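Local structure of protein-L-isoaspartate O-methyltransferase beta-aspartate methyltransferase (Plasmodium falciparum, 2PBF) at residues H12-L16 against M34-R39; L74-L78 against D164-V168; L183-L189 against Y202-N208. The protein probably repairs damaged proteins by transferring a methyl group from S-adenosyl-L-methionine to the carboxylate of L-isoaspartyl residues, and is captured here with the product S-adenosyl-L-homocysteine. The contacts are given in a common frame with arbitrary orientation. Numbering follows the deposited sequence.

Interaction 1 of 3, residues H12-L16 against M34-R39; sequences HKSLL and MLQVDR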
loop_
_atom_site.group_PDB
_atom_site.type_symbol
_atom_site.label_atom_id
_atom_site.label_comp_id
_atom_site.label_asym_id
_atom_site.label_seq_id
_atom_site.Cartn_x
_atom_site.Cartn_y
_atom_site.Cartn_z
ATOM N N HIS A 12 -16.549 -11.297 0.791
ATOM C CA HIS A 12 -15.148 -11.010 1.104
ATOM C C HIS A 12 -14.361 -12.163 1.718
ATOM O O HIS A 12 -13.206 -12.408 1.364
ATOM C CB HIS A 12 -15.034 -9.793 2.003
ATOM C CG HIS A 12 -13.626 -9.377 2.250
ATOM N ND1 HIS A 12 -12.828 -8.842 1.259
ATOM C CD2 HIS A 12 -12.864 -9.422 3.370
ATOM C CE1 HIS A 12 -11.641 -8.561 1.761
ATOM N NE2 HIS A 12 -11.637 -8.908 3.039
ATOM N N LYS A 13 -14.982 -12.863 2.654
ATOM C CA LYS A 13 -14.297 -13.920 3.382
ATOM C C LYS A 13 -13.981 -15.137 2.478
ATOM O O LYS A 13 -12.935 -15.780 2.605
ATOM C CB LYS A 13 -15.152 -14.320 4.598
ATOM C CG LYS A 13 -14.603 -15.493 5.383
ATOM C CD LYS A 13 -15.428 -15.789 6.625
ATOM C CE LYS A 13 -14.771 -16.927 7.428
ATOM N NZ LYS A 13 -14.502 -18.182 6.600
ATOM N N SER A 14 -14.911 -15.452 1.576
ATOM C CA SER A 14 -14.722 -16.526 0.635
ATOM C C SER A 14 -13.638 -16.182 -0.387
ATOM O O SER A 14 -12.885 -17.053 -0.817
ATOM C CB SER A 14 -16.042 -16.877 -0.036
ATOM O OG SER A 14 -16.934 -17.528 0.869
ATOM N N LEU A 15 -13.526 -14.906 -0.737
ATOM C CA LEU A 15 -12.387 -14.447 -1.544
ATOM C C LEU A 15 -11.061 -14.793 -0.869
ATOM O O LEU A 15 -10.158 -15.309 -1.501
ATOM C CB LEU A 15 -12.482 -12.926 -1.824
ATOM C CG LEU A 15 -11.240 -12.234 -2.428
ATOM C CD1 LEU A 15 -10.720 -12.903 -3.736
ATOM C CD2 LEU A 15 -11.537 -10.780 -2.634
ATOM N N LEU A 16 -10.968 -14.512 0.424
ATOM C CA LEU A 16 -9.745 -14.701 1.187
ATOM C C LEU A 16 -9.378 -16.173 1.367
ATOM O O LEU A 16 -8.203 -16.560 1.308
ATOM C CB LEU A 16 -9.861 -13.974 2.540
ATOM C CG LEU A 16 -9.965 -12.436 2.494
ATOM C CD1 LEU A 16 -9.804 -11.897 3.897
ATOM C CD2 LEU A 16 -8.909 -11.801 1.600
ATOM N N MET A 34 -6.564 -8.511 6.122
ATOM C CA MET A 34 -7.462 -8.401 4.980
ATOM C C MET A 34 -8.919 -8.726 5.334
ATOM O O MET A 34 -9.838 -8.083 4.831
ATOM C CB MET A 34 -6.973 -9.261 3.822
ATOM C CG MET A 34 -5.639 -8.764 3.226
ATOM S SD MET A 34 -5.112 -9.625 1.741
ATOM C CE MET A 34 -6.259 -9.105 0.453
ATOM N N LEU A 35 -9.122 -9.709 6.206
ATOM C CA LEU A 35 -10.472 -10.041 6.698
ATOM C C LEU A 35 -11.151 -8.825 7.328
ATOM O O LEU A 35 -12.351 -8.622 7.186
ATOM C CB LEU A 35 -10.403 -11.211 7.696
ATOM C CG LEU A 35 -11.747 -11.683 8.298
ATOM C CD1 LEU A 35 -12.655 -12.209 7.203
ATOM C CD2 LEU A 35 -11.539 -12.718 9.408
ATOM N N GLN A 36 -10.357 -8.005 8.018
ATOM C CA GLN A 36 -10.852 -6.780 8.632
ATOM C C GLN A 36 -11.183 -5.659 7.640
ATOM O O GLN A 36 -11.846 -4.672 8.007
ATOM C CB GLN A 36 -9.872 -6.300 9.715
ATOM C CG GLN A 36 -9.818 -7.232 10.933
ATOM C CD GLN A 36 -8.832 -6.770 11.993
ATOM O OE1 GLN A 36 -9.150 -5.924 12.807
ATOM N NE2 GLN A 36 -7.632 -7.341 11.987
ATOM N N VAL A 37 -10.739 -5.808 6.386
ATOM C CA VAL A 37 -10.948 -4.787 5.362
ATOM C C VAL A 37 -11.693 -5.365 4.126
ATOM O O VAL A 37 -11.080 -5.943 3.223
ATOM C CB VAL A 37 -9.587 -4.096 4.935
ATOM C CG1 VAL A 37 -9.863 -2.887 4.084
ATOM C CG2 VAL A 37 -8.763 -3.684 6.163
ATOM N N ASP A 38 -13.014 -5.201 4.107
ATOM C CA ASP A 38 -13.864 -5.717 3.055
ATOM C C ASP A 38 -13.662 -4.956 1.739
ATOM O O ASP A 38 -13.936 -3.745 1.657
ATOM C CB ASP A 38 -15.342 -5.649 3.499
ATOM C CG ASP A 38 -16.306 -6.319 2.504
ATOM O OD1 ASP A 38 -16.005 -6.411 1.301
ATOM O OD2 ASP A 38 -17.403 -6.746 2.946
ATOM N N ARG A 39 -13.221 -5.684 0.710
ATOM C CA ARG A 39 -12.900 -5.120 -0.613
ATOM C C ARG A 39 -14.070 -4.393 -1.270
ATOM O O ARG A 39 -13.870 -3.373 -1.946
ATOM C CB ARG A 39 -12.357 -6.222 -1.537
ATOM C CG ARG A 39 -11.696 -5.745 -2.830
ATOM C CD ARG A 39 -11.177 -6.933 -3.671
ATOM N NE ARG A 39 -10.929 -6.573 -5.070
ATOM C CZ ARG A 39 -9.816 -5.970 -5.521
ATOM N NH1 ARG A 39 -8.832 -5.686 -4.686
ATOM N NH2 ARG A 39 -9.686 -5.665 -6.807
#
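This is a buried packing contact between the first turn of helix 12-21 and the C-terminal end of helix 28-35 with the chain that leaves it, in the N-terminal helical part of the methyltransferase that precedes the main sheet. It fastens the N-terminal helix to residues 34-39, whose Arg39 side chain lies about 6 Å from the bound S-adenosyl-L-homocysteine. His12 is the centre of the contact, with the largest buried area of any residue in it. Its imidazole, with chi1 near 180°, reaches into the bend formed by residues 34-39, and His12 NE2 donates a hydrogen bond to Met34 O at 2.7 Å. Met34 O also receives the backbone NH of Val37, with N to O at 2.9 Å, so one carbonyl serves both ring and backbone. The ring is covered as well as bonded: Asp38 CA sits 3.6 Å from the centroid of the His12 ring and almost on its normal, a CH-pi contact over the face. One helical turn further along the chain, Leu16 packs CD1 against Met34 CB and Leu35 CB, both at 3.9 Å, while Leu15 CD2 touches Arg39 CD at 4.0 Å. The polar ends of the 34-39 segment turn to other partners: Asp38 OD1 bonds to Tyr48 OH, and Arg39 NH1 to Ser62 O. Around the contact, Met34 leans on Ala68 and Leu71 of helix 64-74 and Arg39 on Pro64 and His67, while Tyr93 of helix 93-101 touches both His12 and Met34.

Interaction 2 of 3, residues L74-L78 against D164-V168; sequences LINVL and DAIHV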
loop_
_atom_site.group_PDB
_atom_site.type_symbol
_atom_site.label_atom_id
_atom_site.label_comp_id
_atom_site.label_asym_id
_atom_site.label_seq_id
_atom_site.Cartn_x
_atom_site.Cartn_y
_atom_site.Cartn_z
ATOM N N LEU A 74 5.451 -7.156 3.666
ATOM C CA LEU A 74 5.581 -6.080 4.641
ATOM C C LEU A 74 5.082 -6.484 6.028
ATOM O O LEU A 74 5.141 -5.696 6.956
ATOM C CB LEU A 74 4.831 -4.830 4.141
ATOM C CG LEU A 74 5.447 -4.076 2.963
ATOM C CD1 LEU A 74 4.502 -3.044 2.424
ATOM C CD2 LEU A 74 6.788 -3.460 3.319
ATOM N N ILE A 75 4.595 -7.717 6.168
ATOM C CA ILE A 75 3.838 -8.100 7.351
ATOM C C ILE A 75 4.564 -7.856 8.678
ATOM O O ILE A 75 3.943 -7.443 9.663
ATOM C CB ILE A 75 3.239 -9.548 7.240
ATOM C CG1 ILE A 75 1.927 -9.655 8.026
ATOM C CG2 ILE A 75 4.236 -10.634 7.669
ATOM C CD1 ILE A 75 0.870 -8.666 7.563
ATOM N N ASN A 76 5.875 -8.075 8.692
ATOM C CA ASN A 76 6.656 -7.972 9.925
ATOM C C ASN A 76 7.189 -6.570 10.209
ATOM O O ASN A 76 7.660 -6.322 11.311
ATOM C CB ASN A 76 7.823 -8.975 9.952
ATOM C CG ASN A 76 7.374 -10.405 9.909
ATOM O OD1 ASN A 76 7.906 -11.211 9.129
ATOM N ND2 ASN A 76 6.387 -10.748 10.736
ATOM N N VAL A 77 7.136 -5.668 9.228
ATOM C CA VAL A 77 7.525 -4.276 9.451
ATOM C C VAL A 77 6.289 -3.401 9.682
ATOM O O VAL A 77 6.381 -2.280 10.199
ATOM C CB VAL A 77 8.432 -3.717 8.324
ATOM C CG1 VAL A 77 9.739 -4.512 8.263
ATOM C CG2 VAL A 77 7.709 -3.727 6.941
ATOM N N LEU A 78 5.118 -3.932 9.320
ATOM C CA LEU A 78 3.865 -3.261 9.651
ATOM C C LEU A 78 3.547 -3.560 11.111
ATOM O O LEU A 78 2.639 -4.336 11.416
ATOM C CB LEU A 78 2.731 -3.705 8.718
ATOM C CG LEU A 78 2.896 -3.330 7.241
ATOM C CD1 LEU A 78 1.874 -4.097 6.371
ATOM C CD2 LEU A 78 2.784 -1.825 7.052
ATOM N N ASP A 164 9.289 2.598 8.476
ATOM C CA ASP A 164 9.622 1.201 8.641
ATOM C C ASP A 164 9.088 0.365 7.474
ATOM O O ASP A 164 9.637 -0.697 7.160
ATOM C CB ASP A 164 9.077 0.717 9.969
ATOM C CG ASP A 164 9.498 1.623 11.121
ATOM O OD1 ASP A 164 10.696 1.571 11.507
ATOM O OD2 ASP A 164 8.647 2.400 11.625
ATOM N N ALA A 165 8.039 0.860 6.824
ATOM C CA ALA A 165 7.417 0.160 5.697
ATOM C C ALA A 165 7.000 1.142 4.626
ATOM O O ALA A 165 6.297 2.129 4.912
ATOM C CB ALA A 165 6.234 -0.647 6.162
ATOM N N ILE A 166 7.468 0.892 3.397
ATOM C CA ILE A 166 7.091 1.705 2.246
ATOM C C ILE A 166 6.504 0.818 1.166
ATOM O O ILE A 166 7.157 -0.077 0.660
ATOM C CB ILE A 166 8.282 2.540 1.649
ATOM C CG1 ILE A 166 9.028 3.293 2.771
ATOM C CG2 ILE A 166 7.750 3.479 0.521
ATOM C CD1 ILE A 166 10.102 4.284 2.302
ATOM N N HIS A 167 5.258 1.059 0.824
ATOM C CA HIS A 167 4.644 0.300 -0.230
ATOM C C HIS A 167 4.414 1.240 -1.383
ATOM O O HIS A 167 3.935 2.357 -1.211
ATOM C CB HIS A 167 3.342 -0.328 0.229
ATOM C CG HIS A 167 2.589 -0.976 -0.880
ATOM N ND1 HIS A 167 1.602 -0.323 -1.585
ATOM C CD2 HIS A 167 2.715 -2.198 -1.448
ATOM C CE1 HIS A 167 1.144 -1.118 -2.531
ATOM N NE2 HIS A 167 1.796 -2.264 -2.461
ATOM N N VAL A 168 4.787 0.798 -2.572
ATOM C CA VAL A 168 4.571 1.620 -3.724
ATOM C C VAL A 168 3.708 0.800 -4.679
ATOM O O VAL A 168 4.123 -0.259 -5.123
ATOM C CB VAL A 168 5.913 2.016 -4.371
ATOM C CG1 VAL A 168 5.700 3.102 -5.366
ATOM C CG2 VAL A 168 6.945 2.442 -3.291
#
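In the Rossmann-like fold of this methyltransferase, the turn that follows helix 64-74 lies against the start of strand 163-168, a central parallel strand beside strand 83-87. The contact is apolar packing around Ala165, whose CB points at the turn and is small enough to be met by three side chains. Val77 comes closest, with CG2 3.5 Å from Ala165 CB; Leu78 CD2 follows at 3.8 Å and Leu74 CD2 at 4.0 Å. Both leucines adopt the mt rotamer, but they use it differently. Leu74 starts out toward the strand and spreads along it, whereas the CA-to-CB bond of Leu78 points away and the rest of the side chain brings CD2 back to the alanine. Val77, with chi1 at -62°, starts out toward the strand too and sets its CB 3.5 Å from Asp164 O. Leu74 O accepts both Val77 N (3.0 Å) and Leu78 N (2.9 Å), which curls the turn. Strand alternation sends Ile166 away, toward Leu179 and Leu182 of helix 177-182, and returns His167 to the side of Ala165. The t rotamer of His167 carries its ring to Asp86, which ND1 hydrogen-bonds, and within about 4 Å of the bound S-adenosyl-L-homocysteine. The His167 CB left behind on the strand lies 3.7 Å from Leu74 CD1.

Interaction 3 of 3, residues L183-L189 against Y202-N208; sequences LAENGKL and YEITKKN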
loop_
_atom_site.group_PDB
_atom_site.type_symbol
_atom_site.label_atom_id
_atom_site.label_comp_id
_atom_site.label_asym_id
_atom_site.label_seq_id
_atom_site.Cartn_x
_atom_site.Cartn_y
_atom_site.Cartn_z
ATOM N N LEU A 183 13.415 5.785 3.883
ATOM C CA LEU A 183 13.472 4.471 4.471
ATOM C C LEU A 183 14.276 4.443 5.776
ATOM O O LEU A 183 15.417 4.908 5.822
ATOM C CB LEU A 183 14.053 3.505 3.432
ATOM C CG LEU A 183 13.980 1.991 3.628
ATOM C CD1 LEU A 183 12.524 1.537 3.765
ATOM C CD2 LEU A 183 14.669 1.296 2.462
ATOM N N ALA A 184 13.679 3.877 6.826
ATOM C CA ALA A 184 14.346 3.709 8.119
ATOM C C ALA A 184 15.292 2.508 8.154
ATOM O O ALA A 184 15.179 1.563 7.354
ATOM C CB ALA A 184 13.311 3.598 9.263
ATOM N N GLU A 185 16.223 2.539 9.100
ATOM C CA GLU A 185 17.071 1.392 9.349
ATOM C C GLU A 185 16.181 0.180 9.599
ATOM O O GLU A 185 15.234 0.258 10.380
ATOM C CB GLU A 185 17.979 1.658 10.551
ATOM C CG GLU A 185 18.788 0.448 11.017
ATOM C CD GLU A 185 19.917 0.073 10.065
ATOM O OE1 GLU A 185 20.257 0.901 9.168
ATOM O OE2 GLU A 185 20.461 -1.053 10.235
ATOM N N ASN A 186 16.482 -0.924 8.914
ATOM C CA ASN A 186 15.714 -2.169 9.011
ATOM C C ASN A 186 14.350 -2.142 8.330
ATOM O O ASN A 186 13.629 -3.150 8.353
ATOM C CB ASN A 186 15.518 -2.616 10.469
ATOM C CG ASN A 186 16.822 -2.901 11.186
ATOM O OD1 ASN A 186 16.947 -2.622 12.389
ATOM N ND2 ASN A 186 17.799 -3.451 10.466
ATOM N N GLY A 187 13.991 -0.996 7.752
ATOM C CA GLY A 187 12.723 -0.853 7.046
ATOM C C GLY A 187 12.755 -1.636 5.744
ATOM O O GLY A 187 13.862 -1.897 5.192
ATOM N N LYS A 188 11.562 -2.027 5.271
ATOM C CA LYS A 188 11.367 -2.616 3.936
ATOM C C LYS A 188 10.555 -1.736 2.982
ATOM O O LYS A 188 9.549 -1.133 3.378
ATOM C CB LYS A 188 10.728 -4.005 4.040
ATOM C CG LYS A 188 11.759 -5.097 4.236
ATOM C CD LYS A 188 11.230 -6.325 4.914
ATOM C CE LYS A 188 12.397 -7.307 5.081
ATOM N NZ LYS A 188 11.926 -8.663 5.461
ATOM N N LEU A 189 10.998 -1.694 1.724
ATOM C CA LEU A 189 10.333 -0.979 0.628
ATOM C C LEU A 189 10.013 -2.026 -0.425
ATOM O O LEU A 189 10.896 -2.777 -0.851
ATOM C CB LEU A 189 11.284 0.046 0.005
ATOM C CG LEU A 189 10.991 1.351 -0.764
ATOM C CD1 LEU A 189 12.323 1.806 -1.423
ATOM C CD2 LEU A 189 9.879 1.329 -1.804
ATOM N N TYR A 202 10.464 -5.448 -6.381
ATOM C CA TYR A 202 11.667 -5.427 -5.554
ATOM C C TYR A 202 11.354 -5.248 -4.079
ATOM O O TYR A 202 10.490 -4.458 -3.702
ATOM C CB TYR A 202 12.602 -4.285 -5.994
ATOM C CG TYR A 202 13.560 -4.678 -7.078
ATOM C CD1 TYR A 202 13.197 -4.609 -8.419
ATOM C CD2 TYR A 202 14.838 -5.147 -6.756
ATOM C CE1 TYR A 202 14.073 -4.985 -9.413
ATOM C CE2 TYR A 202 15.730 -5.531 -7.730
ATOM C CZ TYR A 202 15.353 -5.452 -9.060
ATOM O OH TYR A 202 16.265 -5.835 -10.024
ATOM N N GLU A 203 12.059 -5.988 -3.247
ATOM C CA GLU A 203 12.091 -5.712 -1.819
ATOM C C GLU A 203 13.446 -5.105 -1.425
ATOM O O GLU A 203 14.494 -5.762 -1.486
ATOM C CB GLU A 203 11.786 -6.969 -1.015
ATOM C CG GLU A 203 11.835 -6.757 0.481
ATOM C CD GLU A 203 11.522 -8.023 1.223
ATOM O OE1 GLU A 203 10.388 -8.540 1.072
ATOM O OE2 GLU A 203 12.421 -8.505 1.951
ATOM N N ILE A 204 13.405 -3.842 -1.032
ATOM C CA ILE A 204 14.584 -3.118 -0.645
ATOM C C ILE A 204 14.618 -2.923 0.878
ATOM O O ILE A 204 13.622 -2.515 1.482
ATOM C CB ILE A 204 14.653 -1.806 -1.414
ATOM C CG1 ILE A 204 14.654 -2.117 -2.925
ATOM C CG2 ILE A 204 15.879 -1.027 -0.999
ATOM C CD1 ILE A 204 14.064 -1.072 -3.794
ATOM N N THR A 205 15.762 -3.243 1.484
ATOM C CA THR A 205 15.965 -3.137 2.937
ATOM C C THR A 205 17.173 -2.246 3.243
ATOM O O THR A 205 18.061 -2.114 2.414
ATOM C CB THR A 205 16.172 -4.524 3.558
ATOM O OG1 THR A 205 15.203 -5.437 3.018
ATOM C CG2 THR A 205 16.020 -4.478 5.080
ATOM N N LYS A 206 17.191 -1.614 4.416
ATOM C CA LYS A 206 18.364 -0.850 4.875
ATOM C C LYS A 206 18.999 -1.589 6.052
ATOM O O LYS A 206 18.296 -1.976 6.994
ATOM C CB LYS A 206 17.952 0.566 5.288
ATOM C CG LYS A 206 19.098 1.565 5.411
ATOM C CD LYS A 206 18.593 3.032 5.359
ATOM C CE LYS A 206 18.370 3.510 3.933
ATOM N NZ LYS A 206 17.845 4.901 3.900
ATOM N N LYS A 207 20.312 -1.815 5.990
ATOM C CA LYS A 207 21.012 -2.518 7.087
ATOM C C LYS A 207 22.259 -1.793 7.632
ATOM O O LYS A 207 22.782 -2.129 8.705
ATOM C CB LYS A 207 21.258 -3.999 6.765
ATOM C CG LYS A 207 19.972 -4.835 6.717
ATOM C CD LYS A 207 20.088 -6.154 7.494
ATOM C CE LYS A 207 21.034 -7.174 6.810
ATOM N NZ LYS A 207 21.005 -8.520 7.458
ATOM N N ASN A 208 22.729 -0.800 6.886
ATOM C CA ASN A 208 23.385 0.349 7.500
ATOM C C ASN A 208 22.849 1.621 6.862
ATOM O O ASN A 208 22.089 2.352 7.497
ATOM C CB ASN A 208 24.917 0.253 7.476
ATOM C CG ASN A 208 25.497 -0.271 8.812
ATOM O OD1 ASN A 208 26.003 -1.396 8.887
ATOM N ND2 ASN A 208 25.418 0.553 9.868
HETATM O O HOH W 1 9.575 -9.465 3.392
#
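Strands 187-189 and 202-205 run antiparallel, their axes 154° apart in direction and 4.6 Å at closest approach. Leu189 and Ile204 form a hydrogen-bonded pair, Leu189 N to Ile204 O at 2.8 Å and Ile204 N to Leu189 O at 2.7 Å; Lys188 and Thr205 are the adjoining non-hydrogen-bonded pair. Beyond these pairs Lys206 N makes a weak hydrogen bond to Gly187 O, 3.4 Å. Asn186, left-handed at the third position of a type II turn from Ala184 to Gly187, donates a hydrogen bond from N to Lys206 O at 2.8 Å. This is the open end of the hairpin 187-195/198-205 of the class I methyltransferase sheet; strand 187-195 lies parallel beside 163-168, and 198-205 is the reversed strand, with 212-219 beyond it. On one face Leu189 CB and Ile204 CB stand 4.1 Å apart, and Leu183 CD2 approaches Ile204 CG2 at 4.3 Å. On the other, Lys188 NZ and Glu203 OE2 form a salt bridge at 3.5 Å, a water spans Lys188 NZ and Glu203 OE1, and Arg73 pairs with the same glutamate. The Lys206 side chain reaches across to the start of the turn, its NZ donating to Leu183 O at 3.1 Å and also hydrogen-bonding Val180 O.

Overall arrangement
Interactions 2 and 3 are neighbours, their centres 9 Å apart, and share the main sheet: Ile166 N lies 2.9 Å from Lys188 O and Asp164 O 3.0 Å from Lys188 N, probable hydrogen bonds joining strands 163-168 and 187-195. Interaction 1 stands apart in the N-terminal helices, about 29 Å from interaction 3 between centres and across the chain's centre. Interaction 2, deepest in the chain, is carried by apolar side chains. Interaction 1, also buried but farther out, centres on a bonded imidazole. Interaction 3, partly exposed, relies on backbone pairing, with apolar side chains on one face and charged ones on the other. His167 and Arg39 bring interactions 2 and 1 near the cofactor product.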